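PDB 4IV6: acyl-CoA dehydrogenase FadE3 from Mycobacterium smegmatis, which belongs to the acyl-CoA dehydrogenase family of flavoproteins and binds dihydroflavine-adenine dinucleotide in a four-chain assembly. Local coordinates for residues Leu120-Ala125 / Ser164-Leu169; Glu190-Phe195 / Ala219-Ser224. All coordinates share one frame; numbering follows the deposited sequence. Where two conformers were deposited one is given.

Contact 1 of 2, residues Leu120-Ala125 / Ser164-Leu169; sequences LRATMA and SDLVAL. With FDA (dihydroflavine-adenine dinucleotide), chain D.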
# COMPACT_ATOMS: atom_id res chain seq x y z
N LEU B 120 -34.71 -28.10 -4.99
CA LEU B 120 -34.51 -27.21 -6.12
C LEU B 120 -33.48 -26.15 -5.75
O LEU B 120 -33.63 -25.49 -4.75
CB LEU B 120 -35.81 -26.54 -6.49
CG LEU B 120 -35.73 -25.43 -7.54
CD1 LEU B 120 -35.28 -25.98 -8.87
CD2 LEU B 120 -37.09 -24.79 -7.67
N ARG B 121 -32.49 -25.97 -6.61
CA ARG B 121 -31.51 -24.91 -6.47
C ARG B 121 -31.67 -23.84 -7.55
O ARG B 121 -32.07 -24.13 -8.70
CB ARG B 121 -30.13 -25.51 -6.54
CG ARG B 121 -29.75 -26.19 -5.24
CD ARG B 121 -28.46 -26.94 -5.37
NE ARG B 121 -27.34 -26.05 -5.55
CZ ARG B 121 -26.13 -26.46 -5.88
NH1 ARG B 121 -25.88 -27.76 -6.01
NH2 ARG B 121 -25.16 -25.57 -6.03
N ALA B 122 -31.36 -22.59 -7.18
CA ALA B 122 -31.46 -21.47 -8.09
C ALA B 122 -30.16 -20.71 -8.15
O ALA B 122 -29.35 -20.71 -7.21
CB ALA B 122 -32.60 -20.54 -7.67
N THR B 123 -29.97 -20.02 -9.28
CA THR B 123 -28.82 -19.15 -9.43
C THR B 123 -29.22 -17.88 -10.20
O THR B 123 -30.32 -17.82 -10.78
CB THR B 123 -27.68 -19.87 -10.13
OG1 THR B 123 -26.49 -19.06 -10.10
CG2 THR B 123 -28.05 -20.20 -11.59
N MET B 124 -28.33 -16.89 -10.19
CA MET B 124 -28.56 -15.60 -10.88
C MET B 124 -27.82 -15.55 -12.19
O MET B 124 -26.62 -15.74 -12.19
CB MET B 124 -28.00 -14.42 -10.08
CG MET B 124 -28.62 -14.14 -8.74
SD MET B 124 -30.34 -13.61 -8.86
CE MET B 124 -30.20 -12.25 -9.99
N ALA B 125 -28.50 -15.20 -13.28
CA ALA B 125 -27.86 -15.03 -14.57
C ALA B 125 -27.97 -13.60 -15.10
O ALA B 125 -28.96 -13.22 -15.75
CB ALA B 125 -28.40 -16.03 -15.57
N SER B 164 -28.42 -26.05 -10.85
CA SER B 164 -29.58 -25.23 -10.54
C SER B 164 -30.66 -25.36 -11.61
O SER B 164 -30.42 -25.05 -12.78
CB SER B 164 -29.21 -23.75 -10.42
OG SER B 164 -28.29 -23.54 -9.37
N ASP B 165 -31.85 -25.79 -11.22
CA ASP B 165 -32.91 -25.89 -12.21
C ASP B 165 -33.89 -24.72 -12.25
O ASP B 165 -34.88 -24.77 -12.98
CB ASP B 165 -33.60 -27.23 -12.07
CG ASP B 165 -32.74 -28.37 -12.62
OD1 ASP B 165 -31.69 -28.11 -13.28
OD2 ASP B 165 -33.11 -29.53 -12.40
N LEU B 166 -33.61 -23.66 -11.49
CA LEU B 166 -34.28 -22.36 -11.69
C LEU B 166 -33.22 -21.29 -11.83
O LEU B 166 -32.31 -21.21 -11.01
CB LEU B 166 -35.20 -22.02 -10.54
CG LEU B 166 -35.98 -20.70 -10.63
CD1 LEU B 166 -37.01 -20.76 -11.74
CD2 LEU B 166 -36.63 -20.42 -9.30
N VAL B 167 -33.34 -20.48 -12.86
CA VAL B 167 -32.35 -19.43 -13.12
C VAL B 167 -33.10 -18.09 -13.19
O VAL B 167 -34.09 -17.96 -13.92
CB VAL B 167 -31.58 -19.74 -14.43
CG1 VAL B 167 -30.63 -18.59 -14.79
CG2 VAL B 167 -30.80 -21.04 -14.29
N ALA B 168 -32.70 -17.15 -12.35
CA ALA B 168 -33.22 -15.80 -12.40
C ALA B 168 -32.45 -15.04 -13.48
O ALA B 168 -31.30 -14.63 -13.29
CB ALA B 168 -33.09 -15.11 -11.05
N LEU B 169 -33.10 -14.86 -14.62
CA LEU B 169 -32.44 -14.36 -15.83
C LEU B 169 -32.77 -12.90 -16.04
O LEU B 169 -33.93 -12.56 -16.26
CB LEU B 169 -32.94 -15.14 -17.04
CG LEU B 169 -32.29 -14.81 -18.38
CD1 LEU B 169 -30.84 -15.29 -18.43
CD2 LEU B 169 -33.07 -15.45 -19.50
PA FDA D . -15.78 -5.92 -17.57
O1A FDA D . -17.09 -5.24 -17.26
O2A FDA D . -15.43 -6.29 -18.98
O5B FDA D . -14.61 -5.02 -16.95
C5B FDA D . -13.21 -5.25 -17.23
C4B FDA D . -12.37 -4.26 -16.41
O4B FDA D . -12.79 -2.90 -16.64
C3B FDA D . -12.53 -4.47 -14.92
O3B FDA D . -11.33 -4.04 -14.25
C2B FDA D . -13.70 -3.57 -14.60
O2B FDA D . -13.79 -3.17 -13.23
C1B FDA D . -13.35 -2.37 -15.45
N9A FDA D . -14.52 -1.51 -15.77
C8A FDA D . -15.53 -1.83 -16.61
N7A FDA D . -16.40 -0.80 -16.71
C5A FDA D . -15.93 0.18 -15.90
C6A FDA D . -16.36 1.52 -15.53
N6A FDA D . -17.48 2.02 -16.05
N1A FDA D . -15.62 2.25 -14.66
C2A FDA D . -14.47 1.76 -14.16
N3A FDA D . -14.01 0.52 -14.45
C4A FDA D . -14.68 -0.27 -15.31
N1 FDA D . -22.14 -13.43 -13.06
C2 FDA D . -23.41 -13.81 -12.95
O2 FDA D . -24.29 -13.16 -13.54
N3 FDA D . -23.77 -14.89 -12.23
C4 FDA D . -22.91 -15.68 -11.58
O4 FDA D . -23.30 -16.69 -10.95
C4X FDA D . -21.49 -15.30 -11.62
N5 FDA D . -20.51 -16.02 -11.03
C5X FDA D . -19.23 -15.89 -11.46
C6 FDA D . -18.27 -16.87 -11.20
C7 FDA D . -16.94 -16.72 -11.60
C7M FDA D . -15.93 -17.81 -11.34
C8 FDA D . -16.54 -15.54 -12.26
C8M FDA D . -15.13 -15.28 -12.72
C9 FDA D . -17.50 -14.57 -12.52
C9A FDA D . -18.84 -14.73 -12.15
N10 FDA D . -19.78 -13.73 -12.47
C10 FDA D . -21.14 -14.12 -12.44
C1' FDA D . -19.39 -12.76 -13.50
C2' FDA D . -18.90 -11.52 -12.78
O2' FDA D . -19.96 -10.87 -12.08
C3' FDA D . -18.26 -10.60 -13.82
O3' FDA D . -16.98 -11.13 -14.15
C4' FDA D . -18.09 -9.18 -13.33
O4' FDA D . -19.38 -8.56 -13.46
C5' FDA D . -17.10 -8.38 -14.20
O5' FDA D . -17.47 -8.54 -15.55
P FDA D . -16.48 -8.56 -16.79
O1P FDA D . -17.42 -8.52 -17.98
O2P FDA D . -15.53 -9.70 -16.64
O3P FDA D . -15.66 -7.18 -16.59
O HOH W 1 -27.31 -23.22 -6.64
O HOH W 2 -31.90 -27.65 -8.99
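Four backbone hydrogen bonds, from Arg121 O to Ala125 N, join 120-125 to 164-169 as neighbouring parallel strands of the acyl-CoA dehydrogenase middle domain, whose axes approach to 4.7 Å at 25°. They alternate in direction: Leu166 N gives to Arg121 O, Thr123 N to Leu166 O, Ala168 N to Thr123 O and Ala125 N to Ala168 O. The Ala168 N-Thr123 O bond (2.9 Å) runs nearly along the carbonyl axis, whereas Ala125 N, equally close to Ala168 O, stands above that carbonyl's plane.

The ladder turns the carbonyl of Met124 outward, where its O accepts an almost straight bond from N3 of FDA (3.0 Å, 174° at the hydrogen). The outer strand thus meets the ligand through its backbone.

Two waters bridge the segments near Arg121. One accepts from Arg121 NE and donates to Ser164 OG, which also bonds Asn160 O; a second accepts from the backbone N of both Arg121 and Asp165.

Apolar contacts divide between the sheet faces. Met124, with CG beside its backbone N and the chain bent at chi2, brings SD to 3.8 Å from Ala168 CB. On the other face, Ala125 CB presses tightly on Val167 CG1 (3.5 Å) and meets Leu169 CD1, while Thr123 CG2 lies alongside Val167 CG2 (3.9 Å). Thr123 OG1, anti to its backbone N (chi1 -172°), bonds Ser159 O.

Helices 83-102 and 105-116 cover the face bearing Ala122, Met124 and Leu166, strand 148-159 packs against that of Thr123, Ala125 and Leu169, and strand 184-190 continues the sheet beyond 166-172.

Contact 2 of 2, residues Glu190-Phe195 / Ala219-Ser224; sequences EKVPGF and ARVPVS
A small, mainly apolar contact with one water bridge joins the turn between strands 184-190 and 195-200 to strand 219-222, in the beta-rich middle domain, about 25 Å from the centre of the chain to that of the contact. It buries 194 Å² in all, and no direct hydrogen bond crosses it.

Val192 carries the contact. Its CB points toward the strand, and chi1 of -59° sets CG1 anti to the carbonyl carbon and CG2 in the crowded position between backbone N and carbonyl carbon. CG2 does most of the touching: it lies 3.7 Å from Arg220 O and 4.0 Å from Val221 CG1, the two valine side chains crossing at about a right angle.

The presenting loop is a type II beta turn from Val192 to Phe195, closed by Phe195 N to Val192 O at 3.1 Å. Gly194 takes its third position with phi 100°, where a CB would jam against the preceding carbonyl and stand 3.1 Å from Ala219 CA. With only hydrogens there, the Gly194 and Ala219 CA atoms approach to 4.4 Å.

Ala219 CB rests against the turn backbone, 3.9 Å from both Gly194 O and Pro193 O. A water bridges the peptides, donating to Pro193 O (2.7 Å) and accepting from Arg220 N. The Arg220 side chain leads away to a salt bridge with Asp145, while backbone bonds of Ala219 to Ile151 and Val221 to Tyr149 tie their strand to strand 148-159.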
# COMPACT_ATOMS: atom_id res chain seq x y z
N GLU B 190 -36.94 -22.00 -15.99
CA GLU B 190 -36.61 -23.40 -15.80
C GLU B 190 -35.82 -23.95 -17.01
O GLU B 190 -35.67 -23.29 -18.04
CB GLU B 190 -37.90 -24.23 -15.58
CG GLU B 190 -38.73 -23.69 -14.43
CD GLU B 190 -39.97 -24.53 -14.15
OE1 GLU B 190 -40.26 -25.49 -14.88
OE2 GLU B 190 -40.65 -24.23 -13.18
N LYS B 191 -35.33 -25.17 -16.87
CA LYS B 191 -34.55 -25.83 -17.92
C LYS B 191 -35.45 -26.30 -19.10
O LYS B 191 -35.72 -27.48 -19.25
CB LYS B 191 -33.75 -26.98 -17.33
CG LYS B 191 -32.67 -26.58 -16.31
CD LYS B 191 -31.51 -25.86 -16.98
CE LYS B 191 -30.57 -25.18 -15.99
NZ LYS B 191 -29.79 -26.17 -15.21
N VAL B 192 -35.88 -25.35 -19.92
CA VAL B 192 -36.78 -25.59 -21.03
C VAL B 192 -36.01 -25.88 -22.34
O VAL B 192 -34.81 -25.59 -22.43
CB VAL B 192 -37.71 -24.38 -21.23
CG1 VAL B 192 -38.50 -24.14 -19.96
CG2 VAL B 192 -36.92 -23.14 -21.62
N PRO B 193 -36.70 -26.45 -23.33
CA PRO B 193 -36.07 -26.65 -24.63
C PRO B 193 -35.53 -25.32 -25.16
O PRO B 193 -36.20 -24.30 -25.06
CB PRO B 193 -37.21 -27.23 -25.50
CG PRO B 193 -38.06 -27.97 -24.51
CD PRO B 193 -38.03 -27.07 -23.28
N GLY B 194 -34.29 -25.31 -25.64
CA GLY B 194 -33.70 -24.08 -26.16
C GLY B 194 -32.76 -23.41 -25.16
O GLY B 194 -32.09 -22.44 -25.50
N PHE B 195 -32.75 -23.89 -23.91
CA PHE B 195 -31.88 -23.32 -22.88
C PHE B 195 -30.72 -24.30 -22.71
O PHE B 195 -30.88 -25.36 -22.10
CB PHE B 195 -32.69 -23.17 -21.57
CG PHE B 195 -31.92 -22.66 -20.38
CD1 PHE B 195 -30.55 -22.43 -20.41
CD2 PHE B 195 -32.58 -22.48 -19.19
CE1 PHE B 195 -29.87 -22.00 -19.28
CE2 PHE B 195 -31.93 -22.05 -18.06
CZ PHE B 195 -30.56 -21.80 -18.11
N ALA B 219 -36.11 -19.96 -26.90
CA ALA B 219 -36.46 -20.67 -25.65
C ALA B 219 -37.74 -20.09 -25.08
O ALA B 219 -37.77 -18.92 -24.65
CB ALA B 219 -35.34 -20.55 -24.63
N ARG B 220 -38.78 -20.91 -25.06
CA ARG B 220 -40.12 -20.47 -24.67
C ARG B 220 -40.39 -20.72 -23.19
O ARG B 220 -40.24 -21.84 -22.72
CB ARG B 220 -41.17 -21.21 -25.49
CG ARG B 220 -40.95 -21.15 -27.00
CD ARG B 220 -42.17 -21.70 -27.73
NE ARG B 220 -42.97 -20.60 -28.23
CZ ARG B 220 -42.61 -19.88 -29.29
NH1 ARG B 220 -43.36 -18.88 -29.69
NH2 ARG B 220 -41.48 -20.19 -29.94
N VAL B 221 -40.77 -19.68 -22.47
CA VAL B 221 -41.24 -19.81 -21.09
C VAL B 221 -42.58 -19.08 -21.00
O VAL B 221 -42.83 -18.17 -21.75
CB VAL B 221 -40.25 -19.23 -20.08
CG1 VAL B 221 -38.91 -19.94 -20.20
CG2 VAL B 221 -40.09 -17.72 -20.24
N PRO B 222 -43.45 -19.50 -20.08
CA PRO B 222 -44.69 -18.78 -19.97
C PRO B 222 -44.49 -17.38 -19.40
O PRO B 222 -43.50 -17.13 -18.68
CB PRO B 222 -45.54 -19.66 -19.04
CG PRO B 222 -44.61 -20.60 -18.37
CD PRO B 222 -43.35 -20.66 -19.18
N VAL B 223 -45.39 -16.46 -19.74
CA VAL B 223 -45.27 -15.06 -19.26
C VAL B 223 -45.33 -14.95 -17.75
O VAL B 223 -44.79 -14.00 -17.18
CB VAL B 223 -46.26 -14.07 -19.92
CG1 VAL B 223 -45.94 -13.93 -21.40
CG2 VAL B 223 -47.72 -14.46 -19.70
N SER B 224 -45.93 -15.96 -17.10
CA SER B 224 -45.94 -16.03 -15.63
C SER B 224 -44.54 -16.19 -15.02
O SER B 224 -44.36 -16.06 -13.81
CB SER B 224 -46.86 -17.18 -15.18
OG SER B 224 -46.31 -18.44 -15.53
O HOH W 3 -38.90 -23.96 -24.68

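In the fold
Strand 184-190 connects the contacts: it pairs antiparallel with strand 166-172 of contact 1, then runs into the turn of contact 2. The contact centres lie about 13 Å apart, yet they touch directly. Lys191 NZ probably hydrogen-bonds Ser164 O (2.7 Å) and lies 3.3 Å from Asp165 OD1, a weak ion pair, while Phe195 CZ packs on Val167 CG2 at 3.9 Å. Only contact 1 supplies a residue to the FDA pocket, Met124; Thr127, Ser133 and the second subunit's Arg339 and Gly343 also hydrogen-bond FDA. Contact 2 is more peripheral, with the Phe195 side chain about 11 Å from a bound FDA.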